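Local coordinates for protein polyguluronate lyase (Corynebacterium sp., PDB 1UAI) that probably cleaves the poly(alpha-L-guluronate) stretches of alginate as a lyase with a jellyroll beta-sandwich fold, at residues A[58-63]-A[198-203]; A[99-104]-A[212-217]. One frame throughout, in Å; residues are numbered along the deposited sequence.

Interaction 1 of 2, residues A[58-63]-A[198-203]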
# COMPACT_ATOMS: atom_id res chain seq x y z
N ALA A 58 0.94 -6.95 -8.19
CA ALA A 58 1.97 -7.86 -7.68
C ALA A 58 1.41 -9.28 -7.73
O ALA A 58 0.43 -9.60 -7.07
CB ALA A 58 2.35 -7.49 -6.25
N ALA A 59 2.06 -10.12 -8.55
CA ALA A 59 1.65 -11.51 -8.72
C ALA A 59 2.27 -12.40 -7.66
O ALA A 59 3.30 -12.06 -7.07
CB ALA A 59 2.03 -11.99 -10.11
N VAL A 60 1.66 -13.56 -7.43
CA VAL A 60 2.15 -14.48 -6.41
C VAL A 60 3.57 -15.00 -6.62
O VAL A 60 4.21 -15.43 -5.67
CB VAL A 60 1.19 -15.70 -6.26
CG1 VAL A 60 -0.21 -15.21 -5.94
CG2 VAL A 60 1.19 -16.54 -7.53
N ASN A 61 4.05 -14.94 -7.86
CA ASN A 61 5.40 -15.40 -8.17
C ASN A 61 6.37 -14.22 -8.20
O ASN A 61 7.50 -14.35 -8.67
CB ASN A 61 5.42 -16.12 -9.52
CG ASN A 61 5.12 -15.19 -10.68
OD1 ASN A 61 4.55 -14.12 -10.49
ND2 ASN A 61 5.50 -15.60 -11.88
N GLY A 62 5.92 -13.08 -7.70
CA GLY A 62 6.76 -11.89 -7.70
C GLY A 62 8.01 -12.00 -6.85
O GLY A 62 8.09 -12.83 -5.94
N VAL A 63 8.99 -11.16 -7.16
CA VAL A 63 10.24 -11.14 -6.42
C VAL A 63 9.98 -10.62 -5.01
O VAL A 63 9.24 -9.65 -4.82
CB VAL A 63 11.27 -10.23 -7.13
CG1 VAL A 63 12.55 -10.15 -6.31
CG2 VAL A 63 11.57 -10.77 -8.52
N ALA A 198 0.07 -13.45 -0.69
CA ALA A 198 0.08 -14.81 -1.19
C ALA A 198 1.29 -14.98 -2.09
O ALA A 198 1.72 -14.04 -2.75
CB ALA A 198 -1.20 -15.10 -1.96
N ASN A 199 1.87 -16.18 -2.07
CA ASN A 199 3.00 -16.48 -2.94
C ASN A 199 2.79 -17.90 -3.47
O ASN A 199 1.73 -18.49 -3.26
CB ASN A 199 4.34 -16.34 -2.20
CG ASN A 199 4.41 -17.17 -0.94
OD1 ASN A 199 3.92 -18.29 -0.90
ND2 ASN A 199 5.04 -16.62 0.09
N CYS A 200 3.78 -18.44 -4.16
CA CYS A 200 3.62 -19.77 -4.73
C CYS A 200 3.53 -20.92 -3.74
O CYS A 200 3.21 -22.05 -4.12
CB CYS A 200 4.72 -20.00 -5.77
SG CYS A 200 4.48 -18.87 -7.18
N SER A 201 3.79 -20.65 -2.46
CA SER A 201 3.70 -21.70 -1.45
C SER A 201 2.25 -21.89 -1.00
O SER A 201 1.88 -22.98 -0.56
CB SER A 201 4.56 -21.36 -0.24
OG SER A 201 3.94 -20.39 0.59
N ASN A 202 1.43 -20.85 -1.10
CA ASN A 202 0.04 -20.96 -0.68
C ASN A 202 -1.01 -20.50 -1.69
O ASN A 202 -2.17 -20.31 -1.34
CB ASN A 202 -0.18 -20.23 0.66
CG ASN A 202 0.35 -18.80 0.65
OD1 ASN A 202 0.43 -18.16 -0.40
ND2 ASN A 202 0.68 -18.29 1.83
N SER A 203 -0.59 -20.34 -2.94
CA SER A 203 -1.50 -19.94 -4.01
C SER A 203 -1.02 -20.53 -5.32
O SER A 203 0.16 -20.49 -5.64
CB SER A 203 -1.57 -18.41 -4.13
OG SER A 203 -2.40 -18.03 -5.22
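N199, whose CB packs against V60 O, has its side-chain oxygen gripped twice from S201: N199 OD1 takes a hydrogen bond from S201 OG at 2.6 Å, in the carbonyl plane on a lone pair, and a second from S201 N at 2.8 Å, tilted 27° out of that plane. The second bond closes an Asx turn. N199 N gives a nearly straight bond (167°) to N202 OD1, which, with the Asx turn, ties the start of the bend to N202. N199 CA approaches V60 O at 3.2 Å as a CA-H...O contact. The bend belongs to the loop leading from strand 194-196 to strand 211-223 of the jellyroll, and it meets a type I turn, A59 to G62, at the end of strand 54-59. V60, the second residue of this turn, points its side chain into the bend. Its CG1, anti to the carbonyl carbon, lies 3.6 Å from S203 OG and 4.1 Å from A198 CB; CG2 comes 4.0 Å from C200 SG. S203 OG is hydrogen-bonded to E108 O and N210 ND2. A198 O is buried against V60 CA and CG1, with no polar partner in the model. C200 SG, 3.7 Å from N61 CB, is disulfide-bonded to C206.

Interaction 2 of 2, residues A[99-104]-A[212-217]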
# COMPACT_ATOMS: atom_id res chain seq x y z
N PHE A 99 -6.13 8.68 1.41
CA PHE A 99 -5.96 8.03 0.12
C PHE A 99 -7.29 7.53 -0.42
O PHE A 99 -8.23 7.30 0.34
CB PHE A 99 -4.97 6.86 0.24
CG PHE A 99 -5.47 5.73 1.12
CD1 PHE A 99 -6.20 4.68 0.58
CD2 PHE A 99 -5.21 5.74 2.49
CE1 PHE A 99 -6.67 3.65 1.39
CE2 PHE A 99 -5.68 4.72 3.30
CZ PHE A 99 -6.41 3.67 2.76
N ARG A 100 -7.37 7.42 -1.73
CA ARG A 100 -8.56 6.90 -2.38
C ARG A 100 -8.05 5.78 -3.26
O ARG A 100 -7.17 5.99 -4.10
CB ARG A 100 -9.26 7.96 -3.23
CG ARG A 100 -9.97 9.00 -2.40
CD ARG A 100 -10.70 10.01 -3.26
NE ARG A 100 -11.17 11.13 -2.45
CZ ARG A 100 -11.74 12.22 -2.94
NH1 ARG A 100 -11.91 12.35 -4.25
NH2 ARG A 100 -12.13 13.19 -2.13
N GLU A 101 -8.58 4.58 -3.06
CA GLU A 101 -8.13 3.45 -3.85
C GLU A 101 -9.24 2.44 -4.03
O GLU A 101 -10.30 2.53 -3.41
CB GLU A 101 -6.94 2.77 -3.17
CG GLU A 101 -7.27 2.08 -1.85
CD GLU A 101 -6.07 1.40 -1.20
OE1 GLU A 101 -4.92 1.81 -1.51
OE2 GLU A 101 -6.26 0.48 -0.38
N ALA A 102 -8.97 1.47 -4.89
CA ALA A 102 -9.89 0.38 -5.14
C ALA A 102 -9.06 -0.88 -5.31
O ALA A 102 -7.98 -0.84 -5.89
CB ALA A 102 -10.71 0.64 -6.40
N PHE A 103 -9.55 -1.99 -4.76
CA PHE A 103 -8.89 -3.28 -4.92
C PHE A 103 -9.51 -3.80 -6.22
O PHE A 103 -10.74 -3.87 -6.33
CB PHE A 103 -9.22 -4.21 -3.75
CG PHE A 103 -8.63 -3.77 -2.43
CD1 PHE A 103 -7.33 -4.12 -2.08
CD2 PHE A 103 -9.39 -3.02 -1.54
CE1 PHE A 103 -6.79 -3.72 -0.85
CE2 PHE A 103 -8.86 -2.62 -0.31
CZ PHE A 103 -7.56 -2.98 0.03
N ASN A 104 -8.68 -4.16 -7.19
CA ASN A 104 -9.18 -4.62 -8.49
C ASN A 104 -9.10 -6.11 -8.76
O ASN A 104 -9.90 -6.65 -9.53
CB ASN A 104 -8.39 -3.97 -9.64
CG ASN A 104 -8.26 -2.47 -9.52
OD1 ASN A 104 -7.15 -1.94 -9.56
ND2 ASN A 104 -9.39 -1.78 -9.39
N GLY A 212 -2.61 -9.76 -7.24
CA GLY A 212 -3.38 -8.80 -6.50
C GLY A 212 -3.11 -7.47 -7.20
O GLY A 212 -2.00 -7.23 -7.68
N GLN A 213 -4.12 -6.62 -7.28
CA GLN A 213 -3.96 -5.31 -7.91
C GLN A 213 -4.80 -4.27 -7.20
O GLN A 213 -5.94 -4.54 -6.80
CB GLN A 213 -4.37 -5.37 -9.38
CG GLN A 213 -4.32 -4.01 -10.08
CD GLN A 213 -4.62 -4.11 -11.56
OE1 GLN A 213 -3.90 -4.78 -12.30
NE2 GLN A 213 -5.67 -3.43 -12.01
N VAL A 214 -4.22 -3.09 -7.05
CA VAL A 214 -4.87 -1.95 -6.41
C VAL A 214 -4.67 -0.73 -7.30
O VAL A 214 -3.62 -0.56 -7.92
CB VAL A 214 -4.23 -1.65 -5.03
CG1 VAL A 214 -4.78 -0.34 -4.47
CG2 VAL A 214 -4.50 -2.79 -4.07
N SER A 215 -5.69 0.12 -7.38
CA SER A 215 -5.61 1.36 -8.15
C SER A 215 -5.70 2.50 -7.15
O SER A 215 -6.61 2.54 -6.32
CB SER A 215 -6.75 1.45 -9.17
OG SER A 215 -6.54 0.57 -10.25
N LEU A 216 -4.74 3.41 -7.22
CA LEU A 216 -4.67 4.55 -6.32
C LEU A 216 -5.03 5.83 -7.07
O LEU A 216 -4.38 6.19 -8.05
CB LEU A 216 -3.25 4.63 -5.75
CG LEU A 216 -2.94 5.55 -4.57
CD1 LEU A 216 -3.86 5.21 -3.40
CD2 LEU A 216 -1.49 5.37 -4.17
N TYR A 217 -6.07 6.50 -6.58
CA TYR A 217 -6.59 7.71 -7.21
C TYR A 217 -6.25 9.02 -6.52
O TYR A 217 -6.23 10.08 -7.17
CB TYR A 217 -8.11 7.57 -7.33
CG TYR A 217 -8.49 6.44 -8.25
CD1 TYR A 217 -8.41 6.60 -9.63
CD2 TYR A 217 -8.85 5.18 -7.75
CE1 TYR A 217 -8.66 5.55 -10.49
CE2 TYR A 217 -9.12 4.12 -8.62
CZ TYR A 217 -9.01 4.32 -9.99
OH TYR A 217 -9.23 3.29 -10.87
O HOH W 1 -10.19 0.92 -10.17
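A102 and S215 form an antiparallel hydrogen-bonded pair, S215 N to A102 O at 2.9 Å and A102 N to S215 O in return. Y217 N to R100 O and N104 N to Q213 O continue the backbone pairing of the two strands, which run 157° apart. Between these bonds, E101 CA lies 3.0 Å from S215 O in a CA-H...O contact.

Side-chain polar bonds gather on N104 OD1. S215 OG donates to it at 2.7 Å, tilted 19° from the amide plane, while Q213 NE2, at 3.2 Å, comes in well above that plane; the two amides are 79° apart, and OD1 lies in the plane of the Q213 amide. On the same N104 amide, ND2 gives a bond to a water at 2.9 Å, and this water also bonds Y217 OH, lying in the ring plane at its edge. Q213 OE1 is held by R57 NE.

Most apolar contacts are on the face of E101, F103, V214 and L216. F103 CD1 lies 3.7 Å from V214 CG2, the two side chains pointing the same way. L216 CD1 lies among R100 O, E101 CB and F99 CB, 3.9 Å from E101 CB. On the same face the carboxylate oxygen E101 OE1 lies 3.7 Å from V214 CG1.

These strands are central in one sheet of the sandwich, with 54-59 flanking 211-223 and 158-165 flanking 95-105; F99, F103 and V214 pack onto strand 112-119 of the opposing sheet.

Interaction 2 is a buried strand pairing centred about 9 Å from the centre of the chain, whereas interaction 1 is a partly buried meeting of a turn and a loop, centred about 17 Å from it. Their centres lie about 19 Å apart, yet both reach the same sheet: strand 54-59, whose end starts interaction 1, neighbours strand 211-223, and A58 N comes 3.0 Å from G212 O in a probable hydrogen bond. Regular main-chain bonds join 99-104 to 212-217, backed by amide and hydroxyl groups on one face and mostly apolar side chains on the other. Interaction 1 relies on van der Waals packing around one valine; its clear hydrogen bonds lie within each segment or lead to other residues.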